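Protein translation elongation factor 1A (Methanosarcina mazei, PDB 3WND) is a SelB/EF-Tu/aIF2-gamma-like GTP-binding protein whose GTP-bound form binds cysteinyl-tRNA(Cys), and probably acts as a translation elongation factor. Local coordinates at residues T46-T51 and I197-N202; V65-Y70 and L74-T79; E187-P192 and A249-R254; T281-E286 and L344-Q349; I296-V301 and E316-D321. All blocks are in the same frame, centred on the assembly; numbering follows the deposited sequence.

Overall arrangement
Interactions 1 and 2 form one cluster, their centres about 12 Å apart: the turn 46-51 bonds through Asp49 O to Ser69 OG, 2.8 Å, and its strand continues into the sheet that carries 65-70. This cluster borders the GDP-binding residues (no GDP is bound here), with the side chain of Tyr70 about 4 Å from that of Arg34. Interaction 3 lies about 22 Å from interaction 1, centre to centre, yet is joined to it by a salt bridge from Asp198 OD2 to Arg254 NH2, 2.7 Å. Interactions 4 and 5, centres about 16 Å apart, belong to the C-terminal beta domain, interaction 5 nested in the chain loop closed by interaction 4, both away from the nucleotide site.

Interaction 1. Residues T46-T51 and I197-N202; sequences TSSDIT and IDHAFN
The methyl group CG2 of Thr46 sits squarely over one face of the His199 imidazole, 3.6 Å from the ring centroid and only 9° off the normal, a CH-pi contact. The two side chains approach from opposite directions. With its CG2 anti to the backbone N (chi1 of the OG1 branch -57°), Thr46 presents carbon rather than its hydroxyl to the ring, so a beta-branched threonine serves here as an apolar lid. At the ring edge, near its plane, Ser48 OG hydrogen-bonds His199 NE2 at 2.8 Å, and either partner could be the donor. Ile50 adds its terminal CD1 at the same rim, 4.2 Å from His199 CE1. The other ring nitrogen is also engaged: His199 ND1 donates to Asp198 OD1 at 2.6 Å, meeting the carboxylate on its anti side, with the oxygen close to the ring plane. Bonds at both nitrogens fix the rotation of the imidazole. An alanine in place of His199 would remove the ring, and Thr46 CG2 would probably lose its platform while Ser48 OG and Asp198 OD1 each lost a partner. Asp198 is steadied by a salt bridge with Arg254, and Asp49 by one with Arg269. Asp198 and His199 together face Leu211 in a classic beta bulge of strand 194-203. The contact thus joins the turn between strands 43-47 and 51-55 of the nucleotide-binding domain to that bulge in the following beta domain, with helix 74-83 packed against Ile50.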
# COMPACT_ATOMS: atom_id res chain seq x y z
N THR A 46 -8.40 -13.00 -3.75
CA THR A 46 -7.51 -13.43 -2.66
C THR A 46 -7.90 -12.75 -1.35
O THR A 46 -8.18 -11.55 -1.30
CB THR A 46 -6.07 -13.02 -3.04
OG1 THR A 46 -5.77 -13.64 -4.29
CG2 THR A 46 -5.13 -13.57 -2.03
N SER A 47 -7.94 -13.51 -0.29
CA SER A 47 -8.33 -13.01 1.01
C SER A 47 -7.47 -13.61 2.12
O SER A 47 -7.41 -14.80 2.23
CB SER A 47 -9.80 -13.40 1.25
OG SER A 47 -10.33 -12.77 2.42
N SER A 48 -6.74 -12.75 2.86
CA SER A 48 -5.95 -13.11 4.04
C SER A 48 -6.21 -12.08 5.18
O SER A 48 -7.35 -11.97 5.69
CB SER A 48 -4.45 -13.12 3.63
OG SER A 48 -4.02 -11.89 3.03
N ASP A 49 -5.21 -11.26 5.55
CA ASP A 49 -5.56 -10.08 6.42
C ASP A 49 -6.01 -8.88 5.58
O ASP A 49 -6.43 -7.85 6.16
CB ASP A 49 -4.39 -9.62 7.28
CG ASP A 49 -3.18 -9.25 6.43
OD1 ASP A 49 -3.02 -9.70 5.27
OD2 ASP A 49 -2.38 -8.50 6.94
N ILE A 50 -5.92 -9.02 4.26
CA ILE A 50 -6.43 -8.05 3.29
C ILE A 50 -7.24 -8.84 2.29
O ILE A 50 -7.06 -10.02 2.18
CB ILE A 50 -5.35 -7.22 2.53
CG1 ILE A 50 -4.30 -8.13 1.87
CG2 ILE A 50 -4.61 -6.27 3.50
CD1 ILE A 50 -3.43 -7.41 0.81
N THR A 51 -8.16 -8.16 1.59
CA THR A 51 -8.95 -8.84 0.54
C THR A 51 -9.00 -8.08 -0.76
O THR A 51 -9.25 -6.88 -0.77
CB THR A 51 -10.42 -9.14 1.05
OG1 THR A 51 -10.37 -9.90 2.28
CG2 THR A 51 -11.23 -9.87 0.06
N ILE A 197 6.12 -9.24 -3.50
CA ILE A 197 5.25 -10.34 -3.32
C ILE A 197 4.32 -10.19 -2.14
O ILE A 197 4.77 -9.87 -1.06
CB ILE A 197 6.12 -11.61 -3.07
CG1 ILE A 197 6.95 -11.96 -4.37
CG2 ILE A 197 5.22 -12.75 -2.60
CD1 ILE A 197 8.05 -12.96 -4.09
N ASP A 198 3.00 -10.33 -2.35
CA ASP A 198 2.11 -10.17 -1.20
C ASP A 198 1.54 -11.51 -0.74
O ASP A 198 1.06 -11.63 0.42
CB ASP A 198 0.96 -9.13 -1.43
CG ASP A 198 0.29 -9.26 -2.73
OD1 ASP A 198 -0.43 -10.25 -2.96
OD2 ASP A 198 0.40 -8.33 -3.52
N HIS A 199 1.59 -12.53 -1.63
CA HIS A 199 1.10 -13.88 -1.24
C HIS A 199 1.94 -14.88 -2.00
O HIS A 199 2.41 -14.64 -3.10
CB HIS A 199 -0.37 -14.09 -1.63
CG HIS A 199 -1.31 -13.24 -0.90
ND1 HIS A 199 -1.57 -11.92 -1.31
CD2 HIS A 199 -2.09 -13.47 0.27
CE1 HIS A 199 -2.51 -11.36 -0.43
NE2 HIS A 199 -2.85 -12.33 0.52
N ALA A 200 2.11 -16.06 -1.43
CA ALA A 200 2.84 -17.17 -2.07
C ALA A 200 2.08 -18.45 -1.66
O ALA A 200 1.81 -18.69 -0.46
CB ALA A 200 4.30 -17.26 -1.52
N PHE A 201 1.88 -19.34 -2.62
CA PHE A 201 1.33 -20.63 -2.34
C PHE A 201 1.67 -21.68 -3.35
O PHE A 201 2.20 -21.37 -4.47
CB PHE A 201 -0.18 -20.57 -2.20
CG PHE A 201 -0.82 -19.72 -3.21
CD1 PHE A 201 -1.19 -20.24 -4.48
CD2 PHE A 201 -1.05 -18.33 -2.96
CE1 PHE A 201 -1.81 -19.41 -5.45
CE2 PHE A 201 -1.65 -17.53 -3.89
CZ PHE A 201 -2.03 -18.06 -5.16
N ASN A 202 1.46 -22.94 -2.94
CA ASN A 202 1.67 -24.04 -3.88
C ASN A 202 0.41 -24.24 -4.71
O ASN A 202 -0.69 -24.22 -4.16
CB ASN A 202 2.07 -25.34 -3.16
CG ASN A 202 3.15 -26.07 -3.91
OD1 ASN A 202 4.15 -25.46 -4.28
ND2 ASN A 202 2.95 -27.36 -4.17

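Interaction 2. Residues V65-Y70 and L74-T79; sequences VDAHSY and LKSLIT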
# COMPACT_ATOMS: atom_id res chain seq x y z
N VAL A 65 -8.19 -3.20 -2.88
CA VAL A 65 -7.71 -3.97 -1.76
C VAL A 65 -8.35 -3.39 -0.53
O VAL A 65 -8.16 -2.20 -0.16
CB VAL A 65 -6.19 -3.83 -1.69
CG1 VAL A 65 -5.70 -4.64 -0.51
CG2 VAL A 65 -5.60 -4.23 -3.02
N ASP A 66 -9.16 -4.23 0.11
CA ASP A 66 -9.80 -3.86 1.36
C ASP A 66 -8.89 -4.23 2.50
O ASP A 66 -8.56 -5.45 2.69
CB ASP A 66 -11.14 -4.61 1.47
CG ASP A 66 -11.88 -4.41 2.86
OD1 ASP A 66 -11.53 -3.55 3.69
OD2 ASP A 66 -12.88 -5.15 3.06
N ALA A 67 -8.40 -3.19 3.23
CA ALA A 67 -7.55 -3.49 4.42
C ALA A 67 -8.41 -3.88 5.64
O ALA A 67 -8.55 -3.12 6.65
CB ALA A 67 -6.70 -2.22 4.75
N HIS A 68 -9.08 -5.03 5.53
CA HIS A 68 -10.13 -5.34 6.51
C HIS A 68 -9.69 -5.64 7.89
O HIS A 68 -10.54 -5.67 8.78
CB HIS A 68 -11.08 -6.45 5.96
CG HIS A 68 -10.41 -7.80 5.86
ND1 HIS A 68 -9.92 -8.34 4.67
CD2 HIS A 68 -9.97 -8.63 6.85
CE1 HIS A 68 -9.33 -9.49 4.91
NE2 HIS A 68 -9.37 -9.71 6.24
N SER A 69 -8.37 -5.90 8.08
CA SER A 69 -7.81 -6.16 9.39
C SER A 69 -7.25 -4.93 10.08
O SER A 69 -6.73 -5.02 11.13
CB SER A 69 -6.77 -7.35 9.43
OG SER A 69 -7.33 -8.44 8.79
N TYR A 70 -7.44 -3.77 9.47
CA TYR A 70 -7.17 -2.48 10.13
C TYR A 70 -8.55 -2.01 10.62
O TYR A 70 -9.52 -2.08 9.84
CB TYR A 70 -6.54 -1.53 9.08
CG TYR A 70 -6.37 -0.16 9.65
CD1 TYR A 70 -5.24 0.16 10.46
CD2 TYR A 70 -7.43 0.76 9.56
CE1 TYR A 70 -5.14 1.39 11.08
CE2 TYR A 70 -7.35 2.01 10.23
CZ TYR A 70 -6.21 2.33 10.93
OH TYR A 70 -6.09 3.51 11.59
N LEU A 74 -1.72 -2.80 11.91
CA LEU A 74 -1.15 -1.91 10.90
C LEU A 74 -0.73 -2.58 9.64
O LEU A 74 -0.81 -2.00 8.56
CB LEU A 74 0.07 -1.17 11.49
CG LEU A 74 -0.28 -0.30 12.72
CD1 LEU A 74 0.96 0.46 13.21
CD2 LEU A 74 -1.48 0.63 12.59
N LYS A 75 -0.18 -3.79 9.75
CA LYS A 75 0.28 -4.53 8.56
C LYS A 75 -0.81 -4.58 7.47
O LYS A 75 -0.52 -4.46 6.26
CB LYS A 75 0.74 -5.94 9.02
CG LYS A 75 0.88 -7.01 7.92
CD LYS A 75 1.28 -8.36 8.52
CE LYS A 75 1.58 -9.41 7.39
NZ LYS A 75 2.26 -10.68 7.84
N SER A 76 -2.10 -4.74 7.89
CA SER A 76 -3.15 -4.81 6.88
C SER A 76 -3.18 -3.50 6.09
O SER A 76 -3.22 -3.50 4.84
CB SER A 76 -4.49 -5.09 7.59
OG SER A 76 -5.63 -5.05 6.61
N LEU A 77 -3.18 -2.39 6.82
CA LEU A 77 -3.22 -1.09 6.15
C LEU A 77 -1.98 -0.83 5.28
O LEU A 77 -2.07 -0.37 4.15
CB LEU A 77 -3.32 0.02 7.21
CG LEU A 77 -3.32 1.49 6.71
CD1 LEU A 77 -4.58 1.81 5.96
CD2 LEU A 77 -3.13 2.39 7.93
N ILE A 78 -0.81 -1.07 5.86
CA ILE A 78 0.42 -0.70 5.17
C ILE A 78 0.63 -1.61 3.98
O ILE A 78 1.12 -1.17 2.96
CB ILE A 78 1.62 -0.62 6.12
CG1 ILE A 78 1.35 0.39 7.27
CG2 ILE A 78 2.90 -0.36 5.26
CD1 ILE A 78 0.97 1.78 6.74
N THR A 79 0.27 -2.90 4.08
CA THR A 79 0.34 -3.78 2.87
C THR A 79 -0.58 -3.25 1.79
O THR A 79 -0.14 -3.17 0.64
CB THR A 79 -0.04 -5.23 3.27
OG1 THR A 79 0.86 -5.73 4.27
CG2 THR A 79 -0.04 -6.15 2.03
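One face of the Tyr70 ring carries Leu77 CD2, which lies 4.2 Å from the centroid and displaced toward the rim, a CH-pi contact. At the edge, near the ring plane, Leu74 CD2 touches Tyr70 CE1 at 4.0 Å. The Tyr70 and Leu77 side chains run in the same direction, and Leu77 CB approaches Tyr70 CD1 to 3.8 Å. Tyr70 has CG anti to its own N (chi1 174°), which lays the ring alongside Leu77, with Leu74, three residues or nearly one helical turn away, meeting its edge at a slant. A tyrosine suits the place because its carbon ring packs on the two buried leucines while its hydroxyl is hydrogen-bonded to Glu102. A serine in place of Tyr70 would probably open a gap beside Leu74 and Leu77 and leave Glu102 without that bond. Earlier in the segment, small residues permit close approach: Ala67 CB is 3.6 Å from Ser76 OG, and Ser69 CB is 3.7 Å from Ser76 CB. Asp49 O takes bonds from Ser69 OG in the turn and Ser76 OG on the helix, tying both to the loop 48-50. Ala67 centres an inverse gamma turn and begins a type I turn, closed by Tyr70 N on Ala67 O at 3.1 Å. This reversal between strand 61-66 and helix 74-83, near the GDP-binding residues Arg34 and Thr35 though no GDP is bound, is consistent with the switch II region of translational GTPases; Leu74 and Leu77 also meet Phe363 of strand 363-369.

Interaction 3. Residues E187-P192 and A249-R254; sequences ELNSLP and APAGTR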
# COMPACT_ATOMS: atom_id res chain seq x y z
N GLU A 187 6.84 5.71 -16.80
CA GLU A 187 8.20 6.29 -16.72
C GLU A 187 9.16 5.34 -16.03
O GLU A 187 10.35 5.40 -16.29
CB GLU A 187 8.21 7.64 -16.00
CG GLU A 187 7.42 8.71 -16.73
CD GLU A 187 7.44 10.00 -15.98
OE1 GLU A 187 8.35 10.33 -15.22
OE2 GLU A 187 6.51 10.81 -16.25
N LEU A 188 8.65 4.50 -15.15
CA LEU A 188 9.47 3.57 -14.38
C LEU A 188 9.83 2.32 -15.18
O LEU A 188 10.64 1.49 -14.67
CB LEU A 188 8.67 3.17 -13.13
CG LEU A 188 8.27 4.27 -12.12
CD1 LEU A 188 7.51 3.65 -10.95
CD2 LEU A 188 9.51 5.07 -11.66
N ASN A 189 9.26 2.16 -16.38
CA ASN A 189 9.48 0.89 -17.13
C ASN A 189 10.94 0.73 -17.47
O ASN A 189 11.36 -0.41 -17.67
CB ASN A 189 8.68 0.91 -18.44
CG ASN A 189 7.19 0.62 -18.20
OD1 ASN A 189 6.73 0.35 -17.08
ND2 ASN A 189 6.41 0.76 -19.29
N SER A 190 11.69 1.87 -17.61
CA SER A 190 13.13 1.80 -18.05
C SER A 190 14.05 1.36 -16.90
O SER A 190 15.23 1.12 -17.15
CB SER A 190 13.57 3.14 -18.59
OG SER A 190 13.23 4.16 -17.70
N LEU A 191 13.53 1.26 -15.66
CA LEU A 191 14.34 0.86 -14.51
C LEU A 191 14.49 -0.67 -14.44
O LEU A 191 13.70 -1.41 -15.10
CB LEU A 191 13.71 1.32 -13.21
CG LEU A 191 13.62 2.84 -13.01
CD1 LEU A 191 12.90 3.24 -11.75
CD2 LEU A 191 15.01 3.52 -12.97
N PRO A 192 15.48 -1.17 -13.70
CA PRO A 192 15.51 -2.63 -13.45
C PRO A 192 14.25 -3.12 -12.77
O PRO A 192 13.72 -2.40 -11.91
CB PRO A 192 16.72 -2.80 -12.55
CG PRO A 192 17.65 -1.62 -12.92
CD PRO A 192 16.67 -0.44 -13.20
N ALA A 249 5.21 -7.80 -17.98
CA ALA A 249 4.38 -7.09 -16.98
C ALA A 249 5.09 -5.79 -16.58
O ALA A 249 6.03 -5.78 -15.83
CB ALA A 249 4.18 -7.98 -15.75
N PRO A 250 4.60 -4.66 -17.13
CA PRO A 250 5.27 -3.35 -16.79
C PRO A 250 4.90 -2.88 -15.38
O PRO A 250 3.99 -3.38 -14.73
CB PRO A 250 4.68 -2.36 -17.85
CG PRO A 250 3.40 -3.06 -18.20
CD PRO A 250 3.58 -4.51 -18.17
N ALA A 251 5.65 -1.85 -14.93
CA ALA A 251 5.40 -1.27 -13.61
C ALA A 251 3.91 -0.98 -13.40
O ALA A 251 3.22 -0.36 -14.23
CB ALA A 251 6.24 0.01 -13.47
N GLY A 252 3.41 -1.39 -12.24
CA GLY A 252 1.98 -1.17 -11.95
C GLY A 252 1.14 -2.42 -12.11
O GLY A 252 0.01 -2.44 -11.66
N THR A 253 1.70 -3.41 -12.79
CA THR A 253 0.88 -4.60 -13.15
C THR A 253 0.77 -5.50 -11.90
O THR A 253 1.75 -5.87 -11.33
CB THR A 253 1.53 -5.38 -14.33
OG1 THR A 253 1.63 -4.51 -15.46
CG2 THR A 253 0.60 -6.62 -14.71
N ARG A 254 -0.46 -5.89 -11.56
CA ARG A 254 -0.66 -6.92 -10.54
C ARG A 254 -0.53 -8.30 -11.25
O ARG A 254 -1.09 -8.50 -12.37
CB ARG A 254 -2.10 -6.75 -9.97
CG ARG A 254 -2.34 -7.80 -8.93
CD ARG A 254 -2.90 -7.27 -7.68
NE ARG A 254 -2.88 -8.47 -6.88
CZ ARG A 254 -2.07 -8.59 -5.85
NH1 ARG A 254 -2.06 -9.70 -5.16
NH2 ARG A 254 -1.37 -7.48 -5.43
O HOH W 1 4.03 0.82 -16.59
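The side-chain oxygen OD1 of Asn189 is gripped by two donors. Ala251 N reaches it at 3.3 Å in a somewhat bent bond (139° at the hydrogen) and is tilted 29° from the carbonyl plane of the amide, while a water donates to the same oxygen at 2.8 Å. That water also donates to Ala251 O, so it closes a small ring between the asparagine and the backbone of Ala251. CG of Asn189 stands anti to the carbonyl carbon, which swings the amide alongside the Pro250 ring, with OD1 3.5 Å from Pro250 CB. Asparagine is apt because it supplies a neutral acceptor on a short arm. The contact fastens the link between helix 167-187 and strand 194-203 to the turn after strand 248-250 of the beta domain. Pro250 to Thr253 form a type II beta turn, with Gly252 at the position where a positive phi of 102° favours glycine. Pro250 O takes two bonds, from Thr253 N and, at 2.7 Å, from Thr253 OG1, so threonine stiffens the turn with its own hydroxyl. Leu188 sets its CB 4.0 Å from CB of Ala251, whose small side chain lets the link pack closely. Ile218 of strand 218-220 touches both Asn189 and Pro250.

Interaction 4. Residues T281-E286 and L344-Q349; sequences TDYTLE and LAYSKQ
Tyr283 and Tyr346 cross obliquely, their ring planes at 52° and their centroids 5.8 Å apart. Tyr346 CE2 comes to the edge of the Tyr283 ring, in its plane, and touches CE1 of Tyr283 at 3.7 Å. Against Leu344 the orientation differs: the tyrosine and leucine side chains meet at about a right angle, and the phenol end of Tyr283 presses into the branched end of the leucine. Tyr283 OH lies 3.2 Å from both CG and CD1 of Leu344, a tight fit, while Tyr283 CZ is 4.1 Å from that same CD1. Tyr346 adopts the less common first torsion in which CG lies between the backbone N and the carbonyl carbon (chi1 56°), and this carries its ring toward strand 282-286. Tyr346 OH hydrogen-bonds Thr280 OG1, just before the corner at Thr281, and reaches Thr284 N of strand 282-289 only through a water, which lies 3.0 Å from Tyr346 OH and accepts from Thr284 N at 3.2 Å. Tyrosine suits this place because the long ring bridges the two strands and the polar end meets polar groups on arrival. Leucine, compact and branched, packs against the phenol end of Tyr283. The axes of strands 282-286 and 344-346 approach to 9.8 Å at 39°, too far for direct pairing. The chain turns a corner at Thr281, so strand 343-346 pairs with 278-280 while 282-289 pairs with 333-340 and 363-369; Leu304 of strand 301-306 packs on Tyr283 and Leu344.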
# COMPACT_ATOMS: atom_id res chain seq x y z
N THR A 281 19.83 -6.91 8.85
CA THR A 281 18.92 -7.11 10.02
C THR A 281 18.96 -5.81 10.81
O THR A 281 18.05 -5.52 11.64
CB THR A 281 19.37 -8.23 11.00
OG1 THR A 281 20.69 -7.94 11.40
CG2 THR A 281 19.35 -9.67 10.43
N ASP A 282 19.99 -4.99 10.55
CA ASP A 282 20.06 -3.62 11.12
C ASP A 282 19.90 -2.48 10.09
O ASP A 282 20.05 -2.68 8.86
CB ASP A 282 21.37 -3.39 11.85
CG ASP A 282 21.60 -4.37 12.99
OD1 ASP A 282 20.62 -5.12 13.44
OD2 ASP A 282 22.79 -4.39 13.43
N TYR A 283 19.56 -1.30 10.58
CA TYR A 283 19.20 -0.16 9.70
C TYR A 283 19.76 1.09 10.25
O TYR A 283 19.72 1.28 11.44
CB TYR A 283 17.66 0.01 9.55
CG TYR A 283 17.01 -1.34 9.33
CD1 TYR A 283 16.96 -1.90 8.05
CD2 TYR A 283 16.61 -2.10 10.43
CE1 TYR A 283 16.41 -3.17 7.90
CE2 TYR A 283 16.01 -3.34 10.30
CZ TYR A 283 15.97 -3.89 9.03
OH TYR A 283 15.42 -5.16 8.85
N THR A 284 20.24 1.95 9.38
CA THR A 284 20.54 3.32 9.80
C THR A 284 19.66 4.25 8.98
O THR A 284 19.85 4.37 7.76
CB THR A 284 22.03 3.66 9.48
OG1 THR A 284 22.88 2.66 10.06
CG2 THR A 284 22.40 5.06 9.96
N LEU A 285 18.65 4.85 9.61
CA LEU A 285 17.64 5.69 8.88
C LEU A 285 17.70 7.18 9.19
O LEU A 285 17.74 7.58 10.40
CB LEU A 285 16.21 5.21 9.23
CG LEU A 285 15.96 3.71 8.98
CD1 LEU A 285 14.52 3.33 9.34
CD2 LEU A 285 16.20 3.32 7.50
N GLU A 286 17.57 8.02 8.14
CA GLU A 286 17.38 9.46 8.28
C GLU A 286 15.84 9.58 8.38
O GLU A 286 15.13 9.25 7.44
CB GLU A 286 17.87 10.22 7.04
CG GLU A 286 19.38 10.14 6.78
CD GLU A 286 20.08 11.48 6.97
OE1 GLU A 286 19.44 12.41 7.52
OE2 GLU A 286 21.25 11.61 6.53
N LEU A 344 15.71 -8.43 6.38
CA LEU A 344 14.76 -7.77 5.46
C LEU A 344 15.49 -7.33 4.21
O LEU A 344 16.66 -6.89 4.26
CB LEU A 344 14.03 -6.62 6.17
CG LEU A 344 13.21 -6.93 7.43
CD1 LEU A 344 12.45 -5.66 7.84
CD2 LEU A 344 12.21 -8.03 7.21
N ALA A 345 14.72 -7.29 3.10
CA ALA A 345 15.20 -6.83 1.77
C ALA A 345 14.66 -5.48 1.39
O ALA A 345 13.48 -5.22 1.61
CB ALA A 345 14.77 -7.79 0.62
N TYR A 346 15.53 -4.65 0.86
CA TYR A 346 15.06 -3.31 0.44
C TYR A 346 16.11 -2.67 -0.46
O TYR A 346 17.29 -3.15 -0.53
CB TYR A 346 14.81 -2.40 1.71
CG TYR A 346 15.98 -2.25 2.61
CD1 TYR A 346 16.84 -1.14 2.50
CD2 TYR A 346 16.26 -3.24 3.56
CE1 TYR A 346 18.00 -1.02 3.34
CE2 TYR A 346 17.39 -3.16 4.37
CZ TYR A 346 18.24 -2.05 4.28
OH TYR A 346 19.34 -1.98 5.08
N SER A 347 15.70 -1.65 -1.18
CA SER A 347 16.60 -0.78 -1.92
C SER A 347 16.45 0.63 -1.26
O SER A 347 15.48 0.89 -0.52
CB SER A 347 16.24 -0.79 -3.45
OG SER A 347 16.71 -2.03 -3.95
N LYS A 348 17.34 1.54 -1.60
CA LYS A 348 17.38 2.84 -0.89
C LYS A 348 16.15 3.69 -1.23
O LYS A 348 15.82 4.59 -0.47
CB LYS A 348 18.67 3.58 -1.20
CG LYS A 348 19.80 2.83 -0.57
CD LYS A 348 20.97 3.70 -0.19
CE LYS A 348 21.86 2.83 0.68
NZ LYS A 348 22.38 3.54 1.89
N GLN A 349 15.49 3.40 -2.35
CA GLN A 349 14.30 4.14 -2.72
C GLN A 349 13.10 3.79 -1.81
O GLN A 349 12.05 4.36 -1.92
CB GLN A 349 13.91 3.96 -4.21
CG GLN A 349 13.51 2.51 -4.63
CD GLN A 349 14.68 1.81 -5.22
OE1 GLN A 349 15.79 2.04 -4.80
NE2 GLN A 349 14.46 0.91 -6.18
O HOH W 2 19.57 0.70 6.47

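Interaction 5. Residues I296-V301 and E316-D321; sequences IEPASV and EKILVD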
# COMPACT_ATOMS: atom_id res chain seq x y z
N ILE A 296 11.07 9.70 20.95
CA ILE A 296 11.77 8.42 20.75
C ILE A 296 13.05 8.42 21.58
O ILE A 296 13.77 9.44 21.60
CB ILE A 296 12.11 8.21 19.24
CG1 ILE A 296 10.78 8.21 18.47
CG2 ILE A 296 12.87 6.88 19.03
CD1 ILE A 296 11.01 7.99 16.99
N GLU A 297 13.32 7.29 22.26
CA GLU A 297 14.43 7.22 23.21
C GLU A 297 15.23 5.99 22.87
O GLU A 297 14.67 5.03 22.31
CB GLU A 297 13.94 7.11 24.66
CG GLU A 297 13.43 8.46 25.14
CD GLU A 297 12.90 8.47 26.56
OE1 GLU A 297 13.57 9.04 27.41
OE2 GLU A 297 11.82 7.91 26.79
N PRO A 298 16.55 6.03 23.16
CA PRO A 298 17.40 4.82 22.98
C PRO A 298 16.83 3.70 23.79
O PRO A 298 16.17 3.94 24.84
CB PRO A 298 18.83 5.21 23.50
CG PRO A 298 18.75 6.65 23.80
CD PRO A 298 17.31 7.18 23.68
N ALA A 299 17.13 2.49 23.28
CA ALA A 299 16.75 1.20 23.84
C ALA A 299 15.26 0.93 23.83
O ALA A 299 14.84 -0.10 24.37
CB ALA A 299 17.32 1.02 25.22
N SER A 300 14.49 1.81 23.24
CA SER A 300 13.05 1.56 23.11
C SER A 300 12.69 0.75 21.85
O SER A 300 13.53 0.58 20.90
CB SER A 300 12.27 2.87 23.07
OG SER A 300 12.46 3.47 21.77
N VAL A 301 11.42 0.32 21.83
CA VAL A 301 10.85 -0.65 20.87
C VAL A 301 9.98 0.04 19.83
O VAL A 301 9.08 0.86 20.15
CB VAL A 301 10.04 -1.74 21.61
CG1 VAL A 301 9.47 -2.73 20.61
CG2 VAL A 301 10.93 -2.45 22.65
N GLU A 316 18.94 1.77 18.78
CA GLU A 316 20.23 1.59 19.39
C GLU A 316 20.92 2.94 19.67
O GLU A 316 21.63 3.09 20.63
CB GLU A 316 21.09 0.74 18.46
CG GLU A 316 20.55 -0.68 18.24
CD GLU A 316 20.76 -1.61 19.43
OE1 GLU A 316 21.52 -1.29 20.32
OE2 GLU A 316 20.16 -2.70 19.42
N LYS A 317 20.69 3.92 18.75
CA LYS A 317 21.35 5.19 18.83
C LYS A 317 20.55 6.20 18.07
O LYS A 317 19.92 5.88 17.04
CB LYS A 317 22.84 5.14 18.28
CG LYS A 317 23.66 6.41 18.71
CD LYS A 317 24.99 6.62 17.96
CE LYS A 317 26.05 5.61 18.37
NZ LYS A 317 27.34 5.99 17.73
N ILE A 318 20.50 7.42 18.64
CA ILE A 318 19.84 8.54 18.02
C ILE A 318 20.89 9.62 17.82
O ILE A 318 21.60 9.99 18.76
CB ILE A 318 18.68 9.12 18.93
CG1 ILE A 318 17.77 7.99 19.36
CG2 ILE A 318 17.98 10.25 18.17
CD1 ILE A 318 16.60 8.37 20.27
N LEU A 319 20.99 10.10 16.57
CA LEU A 319 21.85 11.23 16.24
C LEU A 319 21.10 12.39 15.64
O LEU A 319 20.14 12.21 14.85
CB LEU A 319 22.97 10.79 15.28
CG LEU A 319 23.71 9.52 15.76
CD1 LEU A 319 23.23 8.27 15.04
CD2 LEU A 319 25.25 9.60 15.69
N VAL A 320 21.53 13.59 16.04
CA VAL A 320 21.11 14.82 15.39
C VAL A 320 22.40 15.55 15.05
O VAL A 320 23.26 15.75 15.94
CB VAL A 320 20.25 15.64 16.33
CG1 VAL A 320 19.69 16.82 15.59
CG2 VAL A 320 19.06 14.85 16.75
N ASP A 321 22.58 15.87 13.77
CA ASP A 321 23.80 16.55 13.23
C ASP A 321 25.06 15.75 13.52
O ASP A 321 26.10 16.31 13.92
CB ASP A 321 23.98 17.96 13.78
CG ASP A 321 22.76 18.85 13.56
OD1 ASP A 321 21.80 18.50 12.94
OD2 ASP A 321 22.80 19.97 14.12
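The segment 296-301 has no regular helix or strand and folds into a type II beta turn from Glu297 to Ser300, whereas 316-320 is extended as the end of a long strand in the C-terminal antiparallel beta domain. The two backbones come nearest at Pro298 and Glu316, with CA atoms 5.6 Å apart. In the turn, proline suits the second position, where its ring fixes phi near the required value (-57°), and Ala299 takes the left-handed conformation (phi 66°) at the third. The closing backbone bond, Ser300 N to Glu297 O, is weak, but Ser300 OG supplements it by donating to Glu297 O at 2.8 Å, in the plane of that carbonyl. Serine is thus fitted to hold the turn with a side chain that reaches back to its start. On the strand side a classic beta bulge turns both Glu316 and Lys317 toward Glu337, and Ile318 follows with its side chain directed at the loop. Within the turn, Ala299 and Ser300 bond through their backbones to Val315, just before Glu316. The packing itself rests on the end of Ile318. It has CG1 anti to its carbonyl carbon (chi1 -51°) and an extended chain beyond, and this reach carries CD1 into the bend made by Ile296 and Pro298. Ile318 and Pro298 cross at about a right angle, and Ile296 CG2 lies 4.2 Å from Ile318 CD1. Ile318 CD1 packs against Ile296 O at 3.3 Å. Ile318 CD1 also meets Pro298 CD at 3.7 Å.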